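Conserved uncharacterized protein (predicted phosphoesterase COG0622) (Streptococcus pneumoniae, PDB 3CK2) is of unknown function but, as a manganese-binding member of the calcineurin-like phosphoesterase superfamily, probably hydrolyses phosphoester bonds. Local coordinates at residues 22-26 against 49-54; 128-133 against 144-148; 80-84 against 97-101; 6-10 against 29-35; 140-144 against 167-171. All coordinates share one frame; numbering follows the deposited sequence.

Interaction 1 (22-26 against 49-54)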
# COMPACT_ATOMS: atom_id res chain seq x y z
N VAL A 22 -4.41 12.09 4.83
CA VAL A 22 -5.11 11.34 3.80
C VAL A 22 -5.62 12.26 2.68
O VAL A 22 -5.46 11.95 1.50
CB VAL A 22 -6.26 10.53 4.46
CG1 VAL A 22 -7.22 9.95 3.40
CG2 VAL A 22 -5.64 9.45 5.33
N GLU A 23 -6.22 13.39 3.07
CA GLU A 23 -6.69 14.44 2.14
C GLU A 23 -5.53 15.03 1.31
O GLU A 23 -5.64 15.24 0.12
CB GLU A 23 -7.39 15.58 2.90
CG GLU A 23 -7.98 16.69 2.02
CD GLU A 23 -8.66 17.83 2.79
OE1 GLU A 23 -8.37 18.00 4.00
OE2 GLU A 23 -9.45 18.59 2.18
N GLU A 24 -4.42 15.31 1.99
CA GLU A 24 -3.24 15.88 1.36
C GLU A 24 -2.66 14.95 0.29
O GLU A 24 -2.32 15.41 -0.80
CB GLU A 24 -2.18 16.18 2.40
CG GLU A 24 -1.00 16.85 1.76
CD GLU A 24 0.02 17.41 2.74
OE1 GLU A 24 -0.23 17.33 3.99
OE2 GLU A 24 1.05 17.92 2.23
N VAL A 25 -2.57 13.67 0.61
CA VAL A 25 -2.07 12.66 -0.33
C VAL A 25 -3.06 12.38 -1.49
O VAL A 25 -2.64 12.25 -2.66
CB VAL A 25 -1.67 11.33 0.45
CG1 VAL A 25 -1.53 10.12 -0.49
CG2 VAL A 25 -0.42 11.57 1.29
N ARG A 26 -4.35 12.32 -1.17
CA ARG A 26 -5.39 12.25 -2.19
C ARG A 26 -5.22 13.40 -3.20
O ARG A 26 -5.05 13.17 -4.41
CB ARG A 26 -6.82 12.29 -1.61
CG ARG A 26 -7.89 12.15 -2.76
CD ARG A 26 -9.25 12.85 -2.61
NE ARG A 26 -9.16 14.23 -2.12
CZ ARG A 26 -10.14 14.84 -1.45
NH1 ARG A 26 -11.26 14.19 -1.22
NH2 ARG A 26 -10.02 16.09 -1.00
N PRO A 49 -15.64 11.58 1.94
CA PRO A 49 -15.27 12.01 0.59
C PRO A 49 -13.77 12.04 0.35
O PRO A 49 -13.36 12.17 -0.79
CB PRO A 49 -15.88 13.40 0.48
CG PRO A 49 -16.07 13.87 1.87
CD PRO A 49 -16.25 12.66 2.73
N LEU A 50 -12.97 11.89 1.41
CA LEU A 50 -11.52 11.71 1.30
C LEU A 50 -11.12 10.43 0.55
O LEU A 50 -9.99 10.33 0.05
CB LEU A 50 -10.89 11.71 2.71
CG LEU A 50 -11.09 13.02 3.51
CD1 LEU A 50 -10.39 12.91 4.88
CD2 LEU A 50 -10.65 14.31 2.73
N TRP A 51 -12.04 9.48 0.43
CA TRP A 51 -11.74 8.23 -0.24
C TRP A 51 -11.98 8.26 -1.74
O TRP A 51 -11.75 7.24 -2.41
CB TRP A 51 -12.53 7.07 0.35
CG TRP A 51 -12.21 6.78 1.78
CD1 TRP A 51 -13.10 6.69 2.83
CD2 TRP A 51 -10.90 6.58 2.35
NE1 TRP A 51 -12.43 6.42 4.00
CE2 TRP A 51 -11.09 6.33 3.74
CE3 TRP A 51 -9.61 6.56 1.83
CZ2 TRP A 51 -10.02 6.06 4.59
CZ3 TRP A 51 -8.56 6.31 2.68
CH2 TRP A 51 -8.77 6.06 4.06
N GLU A 52 -12.46 9.38 -2.26
CA GLU A 52 -12.69 9.51 -3.71
C GLU A 52 -11.34 9.49 -4.40
O GLU A 52 -10.47 10.30 -4.10
CB GLU A 52 -13.41 10.82 -4.07
CG GLU A 52 -14.81 11.00 -3.50
CD GLU A 52 -15.22 12.47 -3.47
OE1 GLU A 52 -14.35 13.35 -3.30
OE2 GLU A 52 -16.42 12.74 -3.59
N GLY A 53 -11.18 8.54 -5.33
CA GLY A 53 -9.93 8.30 -6.05
C GLY A 53 -8.99 7.27 -5.40
O GLY A 53 -7.98 6.89 -6.02
N ILE A 54 -9.34 6.79 -4.19
CA ILE A 54 -8.46 5.92 -3.41
C ILE A 54 -9.03 4.52 -3.25
O ILE A 54 -10.22 4.39 -2.99
CB ILE A 54 -8.18 6.51 -1.98
CG1 ILE A 54 -7.53 7.90 -2.08
CG2 ILE A 54 -7.30 5.54 -1.17
CD1 ILE A 54 -7.35 8.56 -0.73
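One flank of helix 19-29, the first helix of the calcineurin-like phosphoesterase fold, meets the loop that leads into strand 54-56: V22, E23 and R26 lie against L50, W51, E52 and I54. R26 leaves the helix with CG anti to its own nitrogen (chi1 -178°), and bends at the next two bonds fold it over the loop. CD thereby passes 3.2 Å from the carbonyl O of E52, while NH1 arrives 2.9 Å from P49 O, which sits in the plane of the guanidinium at its edge. L50 CD2 lies over one face of that group, so leucine covers the flat face, the stem lies along I54 CD1 and E52 O, and the edge is turned to the P49 carbonyl. E52 adds a long salt bridge, OE1 3.8 Å from R26 NH1 and well out of the guanidinium plane, so it acts through charge alone; the nearby cation probably offsets the repulsion between the two acceptors P49 O and E52 OE1. In the fold this loop connects two parallel neighbours of the six-stranded sheet, and the helix packs beside it. The backbone from W51 to I54 makes a type II turn, where glycine at G53 accepts the positive phi. Deeper in, branched V22 reaches W51 CZ3 with CG1 at 3.9 Å, and I54 CD1 fits against R26 CB at the same distance. L50 CD2 also rests on E23 CB, 3.5 Å away. W51 points its NE1 at R45 O and meets H38 edge-to-face, its side chain about 12 Å from a bound manganese ion.

Interaction 2 (128-133 against 144-148)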
# COMPACT_ATOMS: atom_id res chain seq x y z
N LEU A 128 4.62 -5.36 -0.54
CA LEU A 128 4.92 -4.01 -0.07
C LEU A 128 4.02 -3.62 1.09
O LEU A 128 2.79 -3.69 0.99
CB LEU A 128 4.74 -2.98 -1.21
CG LEU A 128 4.90 -1.49 -0.90
CD1 LEU A 128 6.39 -1.14 -0.63
CD2 LEU A 128 4.40 -0.71 -2.08
N ASN A 129 4.68 -3.19 2.17
CA ASN A 129 4.05 -2.44 3.23
C ASN A 129 4.62 -1.04 3.09
O ASN A 129 5.85 -0.85 3.12
CB ASN A 129 4.37 -3.05 4.60
CG ASN A 129 3.56 -2.42 5.74
OD1 ASN A 129 3.37 -1.21 5.78
ND2 ASN A 129 3.08 -3.25 6.66
N PRO A 130 3.74 -0.04 2.92
CA PRO A 130 4.28 1.31 2.74
C PRO A 130 4.87 1.94 4.01
O PRO A 130 5.37 3.03 3.93
CB PRO A 130 3.05 2.10 2.27
CG PRO A 130 1.91 1.43 2.98
CD PRO A 130 2.26 -0.04 2.90
N GLY A 131 4.83 1.23 5.15
CA GLY A 131 5.02 1.80 6.47
C GLY A 131 3.73 2.38 7.02
O GLY A 131 2.66 2.26 6.40
N SER A 132 3.82 3.01 8.19
CA SER A 132 2.74 3.83 8.73
C SER A 132 2.97 5.34 8.50
O SER A 132 4.00 5.91 8.87
CB SER A 132 2.50 3.53 10.21
OG SER A 132 1.57 4.45 10.74
N ILE A 133 1.97 6.00 7.90
CA ILE A 133 2.06 7.43 7.62
C ILE A 133 1.84 8.27 8.89
O ILE A 133 1.98 9.48 8.84
CB ILE A 133 1.09 7.83 6.42
CG1 ILE A 133 1.52 9.14 5.73
CG2 ILE A 133 -0.44 7.81 6.82
CD1 ILE A 133 0.77 9.38 4.41
N LEU A 144 5.93 7.38 6.86
CA LEU A 144 6.21 7.08 5.46
C LEU A 144 4.99 6.57 4.76
O LEU A 144 4.08 6.03 5.38
CB LEU A 144 7.32 6.03 5.36
CG LEU A 144 8.77 6.37 5.82
CD1 LEU A 144 9.61 5.10 5.82
CD2 LEU A 144 9.45 7.45 4.96
N TYR A 145 4.96 6.83 3.45
CA TYR A 145 4.17 6.09 2.49
C TYR A 145 5.09 5.70 1.32
O TYR A 145 6.30 5.98 1.34
CB TYR A 145 2.95 6.90 2.03
CG TYR A 145 3.22 8.16 1.26
CD1 TYR A 145 3.10 8.18 -0.12
CD2 TYR A 145 3.56 9.38 1.92
CE1 TYR A 145 3.31 9.34 -0.84
CE2 TYR A 145 3.76 10.53 1.21
CZ TYR A 145 3.65 10.51 -0.18
OH TYR A 145 3.88 11.64 -0.96
N ALA A 146 4.53 5.04 0.32
CA ALA A 146 5.32 4.44 -0.77
C ALA A 146 4.80 4.83 -2.16
O ALA A 146 3.60 5.02 -2.38
CB ALA A 146 5.39 2.86 -0.61
N ARG A 147 5.75 4.99 -3.06
CA ARG A 147 5.53 5.11 -4.50
C ARG A 147 6.13 3.89 -5.22
O ARG A 147 7.30 3.55 -5.00
CB ARG A 147 6.19 6.37 -5.03
CG ARG A 147 5.97 6.56 -6.51
CD ARG A 147 6.62 7.82 -7.03
NE ARG A 147 8.06 7.77 -6.82
CZ ARG A 147 8.86 8.84 -6.72
NH1 ARG A 147 8.38 10.07 -6.81
NH2 ARG A 147 10.15 8.68 -6.51
N VAL A 148 5.33 3.23 -6.05
CA VAL A 148 5.83 2.15 -6.91
C VAL A 148 5.73 2.57 -8.39
O VAL A 148 4.67 3.00 -8.84
CB VAL A 148 5.09 0.79 -6.68
CG1 VAL A 148 5.80 -0.35 -7.49
CG2 VAL A 148 4.98 0.44 -5.18
O HOH W 1 1.93 4.47 4.77
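L144 faces S132 and G131 where the two sheets of the beta sandwich approach each other, strand 125-130 belonging to one and strand 145-150 to the other; the short segments 128-130 and 145-148 run at 132°. L144 N donates to S132 O at 3.2 Å, fairly straight (164°) but from above the carbonyl plane. One water bridges L144 O and G131 O, which helps satisfy buried carbonyls. S132 itself bonds through OG to the backbone of D14, a manganese ligand. Next comes Y145, whose CG stands between the backbone N and the carbonyl carbon (chi1 65°), bringing ring atom CD2 3.7 Å from I133 CD1. The isoleucine methyl packs against the ring, and the tyrosine hydroxyl bonds with Y29 and H164. A146 is small enough to let P130 close in, CB to CB at 3.8 Å; beyond the proline an Asx turn from N129 OD1 takes the G131 nitrogen. Last, V148 and L128 reach for each other tip to tip, CG2 of V148 only 3.4 Å from CD2 of L128, tighter than ordinary van der Waals contact.

Interaction 3 (80-84 against 97-101)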
# COMPACT_ATOMS: atom_id res chain seq x y z
N ILE A 80 -3.03 -6.07 -8.89
CA ILE A 80 -2.66 -5.66 -7.58
C ILE A 80 -3.73 -6.27 -6.64
O ILE A 80 -4.93 -6.19 -6.91
CB ILE A 80 -2.64 -4.09 -7.50
CG1 ILE A 80 -1.63 -3.55 -8.54
CG2 ILE A 80 -2.35 -3.60 -6.07
CD1 ILE A 80 -1.65 -2.03 -8.81
N ILE A 81 -3.27 -6.91 -5.56
CA ILE A 81 -4.14 -7.36 -4.49
C ILE A 81 -3.71 -6.59 -3.24
O ILE A 81 -2.59 -6.12 -3.14
CB ILE A 81 -4.17 -8.92 -4.33
CG1 ILE A 81 -2.88 -9.49 -3.71
CG2 ILE A 81 -4.43 -9.61 -5.70
CD1 ILE A 81 -2.94 -11.02 -3.46
N GLN A 82 -4.64 -6.45 -2.32
CA GLN A 82 -4.55 -5.50 -1.24
C GLN A 82 -5.36 -6.01 -0.05
O GLN A 82 -6.53 -6.37 -0.18
CB GLN A 82 -5.15 -4.19 -1.72
CG GLN A 82 -5.00 -3.04 -0.82
CD GLN A 82 -5.77 -1.83 -1.26
OE1 GLN A 82 -6.57 -1.89 -2.22
NE2 GLN A 82 -5.56 -0.72 -0.56
N THR A 83 -4.73 -5.99 1.11
CA THR A 83 -5.39 -6.39 2.35
C THR A 83 -4.67 -5.70 3.48
O THR A 83 -3.54 -5.24 3.30
CB THR A 83 -5.41 -7.96 2.51
OG1 THR A 83 -6.36 -8.33 3.50
CG2 THR A 83 -4.05 -8.54 2.89
N HIS A 84 -5.30 -5.59 4.65
CA HIS A 84 -4.58 -5.04 5.82
C HIS A 84 -3.49 -5.98 6.30
O HIS A 84 -2.34 -5.59 6.39
CB HIS A 84 -5.54 -4.68 6.94
CG HIS A 84 -4.91 -3.88 8.04
ND1 HIS A 84 -4.41 -2.61 7.85
CD2 HIS A 84 -4.74 -4.16 9.36
CE1 HIS A 84 -3.97 -2.13 9.01
NE2 HIS A 84 -4.16 -3.04 9.94
N LEU A 97 -0.52 -15.06 3.56
CA LEU A 97 -0.55 -13.96 2.59
C LEU A 97 0.05 -14.37 1.21
O LEU A 97 -0.52 -14.07 0.17
CB LEU A 97 0.20 -12.75 3.13
CG LEU A 97 0.05 -11.44 2.35
CD1 LEU A 97 -1.41 -10.93 2.44
CD2 LEU A 97 1.06 -10.42 2.83
N ASP A 98 1.17 -15.07 1.23
CA ASP A 98 1.82 -15.53 0.01
C ASP A 98 0.98 -16.61 -0.70
O ASP A 98 0.96 -16.67 -1.92
CB ASP A 98 3.22 -16.05 0.34
CG ASP A 98 4.04 -16.40 -0.88
OD1 ASP A 98 4.36 -15.53 -1.70
OD2 ASP A 98 4.40 -17.57 -1.02
N TYR A 99 0.31 -17.49 0.03
CA TYR A 99 -0.55 -18.48 -0.62
C TYR A 99 -1.66 -17.80 -1.44
O TYR A 99 -1.94 -18.17 -2.58
CB TYR A 99 -1.14 -19.42 0.42
CG TYR A 99 -2.02 -20.52 -0.15
CD1 TYR A 99 -1.47 -21.66 -0.72
CD2 TYR A 99 -3.41 -20.42 -0.09
CE1 TYR A 99 -2.28 -22.68 -1.24
CE2 TYR A 99 -4.22 -21.41 -0.60
CZ TYR A 99 -3.66 -22.54 -1.17
OH TYR A 99 -4.48 -23.50 -1.66
N TRP A 100 -2.27 -16.77 -0.84
CA TRP A 100 -3.35 -16.00 -1.45
C TRP A 100 -2.83 -15.29 -2.67
O TRP A 100 -3.49 -15.29 -3.69
CB TRP A 100 -3.93 -14.99 -0.44
CG TRP A 100 -4.94 -14.03 -1.02
CD1 TRP A 100 -6.03 -14.35 -1.78
CD2 TRP A 100 -4.97 -12.59 -0.88
NE1 TRP A 100 -6.72 -13.22 -2.13
CE2 TRP A 100 -6.10 -12.13 -1.59
CE3 TRP A 100 -4.15 -11.66 -0.24
CZ2 TRP A 100 -6.44 -10.77 -1.67
CZ3 TRP A 100 -4.49 -10.31 -0.32
CH2 TRP A 100 -5.63 -9.88 -1.02
N ALA A 101 -1.64 -14.68 -2.57
CA ALA A 101 -1.05 -13.92 -3.67
C ALA A 101 -0.73 -14.81 -4.86
O ALA A 101 -0.78 -14.38 -6.02
CB ALA A 101 0.22 -13.17 -3.20
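I81 and W100 come at each other from opposite directions, and the isoleucine ends up over a face of the indole. Its CD1 stands 3.5 Å from the centroid of the six-membered ring and just 10° off the normal, a clear CH-pi contact. Placing CG1 between the backbone N and the carbonyl carbon (chi1 73°) aims the chain at the helix, where CD1 also presses on A101 CA at 3.5 Å, a tight fit that a residue as small as alanine permits. The indole meets the strand backbone differently: Q82 O lies near the ring plane at its edge, 3.7 Å from CH2. T83 and W100 slide past each other, with T83 CG2 3.7 Å from CZ3. The same methyl touches L97 CD1 at 3.6 Å. Threonine suits this spot because its methyl serves the apolar interface while OG1 bonds to E69 O. R70 adds a cation-pi contact to W100. The strand and helix segments run nearly antiparallel (148°) with axes 10.4 Å apart, and belong to the beta-alpha-beta unit of strand 78-83, helix 95-103 and strand 108-110, whose first strand leads toward H84, a manganese ligand.

Interaction 4 (6-10 against 29-35)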
# COMPACT_ATOMS: atom_id res chain seq x y z
N LYS A 6 4.45 2.96 -18.63
CA LYS A 6 4.84 2.96 -17.24
C LYS A 6 3.67 3.39 -16.37
O LYS A 6 2.87 4.23 -16.77
CB LYS A 6 6.05 3.88 -17.02
CG LYS A 6 6.58 3.89 -15.59
CD LYS A 6 7.98 4.48 -15.50
CE LYS A 6 8.10 5.47 -14.32
NZ LYS A 6 8.03 6.93 -14.71
N GLN A 7 3.54 2.75 -15.21
CA GLN A 7 2.52 3.08 -14.24
C GLN A 7 3.21 3.55 -12.97
O GLN A 7 4.38 3.24 -12.72
CB GLN A 7 1.68 1.85 -13.92
CG GLN A 7 0.93 1.26 -15.11
CD GLN A 7 0.40 -0.12 -14.81
OE1 GLN A 7 0.95 -0.85 -13.98
NE2 GLN A 7 -0.68 -0.49 -15.47
N THR A 8 2.48 4.36 -12.22
CA THR A 8 2.90 4.83 -10.92
C THR A 8 1.71 4.64 -9.98
O THR A 8 0.58 5.03 -10.30
CB THR A 8 3.31 6.31 -10.94
OG1 THR A 8 4.40 6.47 -11.84
CG2 THR A 8 3.70 6.80 -9.52
N ILE A 9 1.96 4.01 -8.84
CA ILE A 9 0.94 3.91 -7.80
C ILE A 9 1.50 4.51 -6.52
O ILE A 9 2.72 4.56 -6.30
CB ILE A 9 0.43 2.42 -7.61
CG1 ILE A 9 1.54 1.51 -7.06
CG2 ILE A 9 -0.23 1.88 -8.93
CD1 ILE A 9 1.04 0.15 -6.59
N ILE A 10 0.57 5.04 -5.73
CA ILE A 10 0.83 5.62 -4.41
C ILE A 10 0.10 4.77 -3.40
O ILE A 10 -1.11 4.48 -3.57
CB ILE A 10 0.39 7.14 -4.31
CG1 ILE A 10 1.20 8.02 -5.29
CG2 ILE A 10 0.57 7.66 -2.85
CD1 ILE A 10 2.79 8.07 -4.98
N TYR A 29 -2.13 13.53 -5.53
CA TYR A 29 -1.88 12.44 -6.45
C TYR A 29 -3.09 11.98 -7.29
O TYR A 29 -2.90 11.46 -8.40
CB TYR A 29 -1.30 11.25 -5.68
CG TYR A 29 0.08 11.48 -5.13
CD1 TYR A 29 1.20 11.57 -5.98
CD2 TYR A 29 0.29 11.55 -3.74
CE1 TYR A 29 2.50 11.75 -5.43
CE2 TYR A 29 1.55 11.70 -3.18
CZ TYR A 29 2.66 11.81 -4.02
OH TYR A 29 3.90 12.00 -3.44
N VAL A 30 -4.32 12.14 -6.77
CA VAL A 30 -5.48 11.59 -7.52
C VAL A 30 -5.58 12.29 -8.88
O VAL A 30 -5.49 13.52 -8.97
CB VAL A 30 -6.82 11.63 -6.76
CG1 VAL A 30 -8.01 11.29 -7.71
CG2 VAL A 30 -6.76 10.70 -5.54
N GLY A 31 -5.67 11.47 -9.93
CA GLY A 31 -5.71 11.98 -11.30
C GLY A 31 -4.35 12.23 -11.91
O GLY A 31 -4.26 12.51 -13.10
N LYS A 32 -3.28 12.12 -11.11
CA LYS A 32 -1.91 12.30 -11.62
C LYS A 32 -1.06 11.03 -11.59
O LYS A 32 0.03 11.03 -12.11
CB LYS A 32 -1.19 13.42 -10.85
CG LYS A 32 -1.88 14.78 -10.97
CD LYS A 32 -1.10 15.88 -10.21
CE LYS A 32 -1.53 17.29 -10.63
NZ LYS A 32 -0.54 18.36 -10.25
N VAL A 33 -1.55 9.97 -10.95
CA VAL A 33 -0.90 8.67 -10.96
C VAL A 33 -1.98 7.67 -11.37
O VAL A 33 -3.18 8.02 -11.43
CB VAL A 33 -0.29 8.33 -9.55
CG1 VAL A 33 0.82 9.29 -9.21
CG2 VAL A 33 -1.34 8.35 -8.48
N ASP A 34 -1.61 6.42 -11.64
CA ASP A 34 -2.61 5.42 -12.04
C ASP A 34 -3.57 4.96 -10.93
O ASP A 34 -4.70 4.63 -11.21
CB ASP A 34 -1.93 4.22 -12.69
CG ASP A 34 -1.17 4.61 -13.92
OD1 ASP A 34 -1.71 4.44 -15.03
OD2 ASP A 34 -0.08 5.16 -13.76
N ALA A 35 -3.13 4.96 -9.67
CA ALA A 35 -3.98 4.55 -8.56
C ALA A 35 -3.35 5.00 -7.26
O ALA A 35 -2.13 5.14 -7.18
CB ALA A 35 -4.19 3.02 -8.57
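I10 lays its side chain across the Y29 ring at about a right angle, CG1 3.7 Å from the ring centroid and 16° off the normal, a CH-pi contact. I10 CD1 lies over the same face, 3.7 Å from Y29 CE1. Beside this pair V33 CG2 approaches I10 CG1, and V33 CG1 meets the methyl CG2 of T8 at 3.8 Å, so beta-branched side chains pack between strand 7-12 and the chain leaving helix 19-29. Tyrosine fits because its ring packs here while its OH reaches Y145. Farther along, I9 CG2 touches the small A35 CB. Backbone bonds then take over as the chain comes alongside the strand: I10 N gives to A35 O at 3.1 Å and D34 N to T8 O at 2.9 Å, the latter bent (138°). At the outer end the acceptor is a side chain. D34 CG turns anti to its carbonyl carbon, which brings OD2 to T8 N at 3.1 Å, met on the anti side and 34° out of the carboxylate plane. The aspartate thus supplies a side-chain acceptor beside the two backbone bonds, and its negative charge probably strengthens the hydrogen bond from T8 N at the start of the strand.

Interaction 5 (140-144 against 167-171)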
# COMPACT_ATOMS: atom_id res chain seq x y z
N ILE A 140 12.91 2.45 11.60
CA ILE A 140 12.69 3.75 10.97
C ILE A 140 11.57 4.46 11.70
O ILE A 140 10.47 3.94 11.78
CB ILE A 140 12.34 3.61 9.46
CG1 ILE A 140 13.48 2.93 8.68
CG2 ILE A 140 11.95 5.01 8.82
CD1 ILE A 140 14.85 3.61 8.74
N ARG A 141 11.88 5.60 12.31
CA ARG A 141 10.94 6.30 13.16
C ARG A 141 10.24 7.42 12.42
O ARG A 141 9.62 8.26 13.03
CB ARG A 141 11.63 6.92 14.36
CG ARG A 141 12.35 6.00 15.31
CD ARG A 141 11.44 5.24 16.14
NE ARG A 141 12.10 4.84 17.37
CZ ARG A 141 11.70 3.82 18.14
NH1 ARG A 141 10.62 3.08 17.77
NH2 ARG A 141 12.38 3.52 19.26
N GLU A 142 10.33 7.41 11.11
CA GLU A 142 9.81 8.47 10.26
C GLU A 142 8.48 7.95 9.68
O GLU A 142 8.37 6.78 9.30
CB GLU A 142 10.84 8.75 9.15
CG GLU A 142 10.50 9.81 8.12
CD GLU A 142 10.45 11.24 8.65
OE1 GLU A 142 10.84 11.46 9.81
OE2 GLU A 142 10.00 12.14 7.92
N CYS A 143 7.48 8.82 9.63
CA CYS A 143 6.21 8.52 8.97
C CYS A 143 6.45 8.45 7.47
O CYS A 143 7.12 9.33 6.87
CB CYS A 143 5.19 9.61 9.29
SG CYS A 143 4.67 9.68 11.01
N LEU A 144 5.93 7.38 6.86
CA LEU A 144 6.21 7.08 5.46
C LEU A 144 4.99 6.57 4.76
O LEU A 144 4.08 6.03 5.38
CB LEU A 144 7.32 6.03 5.36
CG LEU A 144 8.77 6.37 5.82
CD1 LEU A 144 9.61 5.10 5.82
CD2 LEU A 144 9.45 7.45 4.96
N TYR A 167 12.78 9.21 1.16
CA TYR A 167 13.60 8.95 2.31
C TYR A 167 14.72 7.95 1.93
O TYR A 167 14.46 6.85 1.46
CB TYR A 167 12.74 8.38 3.43
CG TYR A 167 13.39 8.48 4.77
CD1 TYR A 167 13.55 9.71 5.38
CD2 TYR A 167 13.85 7.35 5.43
CE1 TYR A 167 14.12 9.83 6.62
CE2 TYR A 167 14.42 7.45 6.70
CZ TYR A 167 14.53 8.71 7.29
OH TYR A 167 15.12 8.87 8.49
N PRO A 168 15.97 8.37 2.06
CA PRO A 168 17.06 7.55 1.57
C PRO A 168 17.38 6.32 2.40
O PRO A 168 17.16 6.32 3.59
CB PRO A 168 18.26 8.51 1.57
CG PRO A 168 17.92 9.53 2.55
CD PRO A 168 16.43 9.67 2.57
N GLY A 169 17.86 5.27 1.74
CA GLY A 169 18.32 4.08 2.39
C GLY A 169 17.31 2.98 2.39
O GLY A 169 17.60 1.89 2.90
N LEU A 170 16.14 3.28 1.84
CA LEU A 170 14.97 2.37 1.74
C LEU A 170 14.51 2.03 0.32
O LEU A 170 13.73 1.11 0.15
CB LEU A 170 13.75 2.95 2.48
CG LEU A 170 13.95 3.30 3.96
CD1 LEU A 170 12.69 3.83 4.54
CD2 LEU A 170 14.47 2.07 4.75
N SER A 171 14.98 2.74 -0.70
CA SER A 171 14.52 2.51 -2.08
C SER A 171 15.00 1.15 -2.58
O SER A 171 16.06 0.72 -2.19
CB SER A 171 15.02 3.60 -3.02
OG SER A 171 14.43 4.81 -2.66
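L144 and Y167 bring together two loops at one end of the six-stranded sheet of the sandwich, one leading into strand 145-150 and the other into one of its outermost strands, 172-175. Y167 to L170 form a type II turn, in which G169 takes a positive phi suited to glycine. Most of the contact is apolar packing. L144 splits its branches: CD1 meets L170 CD1 at 3.6 Å, while CD2 meets Y167 CB at 3.7 Å. Leucine suits this place because its two methyls can serve two partners. I140 does likewise, sliding past both neighbours, CG1 4.1 Å from L170 CD2 and CG2 at the same distance from Y167 CE2. The polar link is outside the pair: S171 OG bonds to D158 and, weakly, to the bound meso-tartaric acid, whose pocket includes both residues. The remaining interaction is with the aromatic face. E142 bends at chi2 (68°), which lays its methylene stem over Y167 and leaves the carboxylate plane only 6° from that of the ring. CG stands 4.2 Å from the ring centroid, 24° off the normal, in a CH-pi contact nearest to CE1.

In the fold
Interactions 1, 2 and 4 form a connected set around strand 7-12 and helix 19-29: V25 CG2 of helix 19-29 packs 4.0 Å from I133 CD1 of interaction 2, and V25 CG1 lies equally close to I10 CG2 of interaction 4. Interactions 2 and 4 also share the sheet, through a probable hydrogen bond from I9 N to V148 O (2.9 Å). Interaction 3, in the other sheet, reaches interaction 4 where I80 CD1 meets I9 CD1. Interaction 5 continues from interaction 2 at L144. H84 of interaction 3 is a manganese ligand, and the S132 side chain of interaction 2 is about 6 Å from a bound manganese, whereas interaction 5 borders the tartrate pocket; the centres of interactions 3 and 5 are about 23 Å apart.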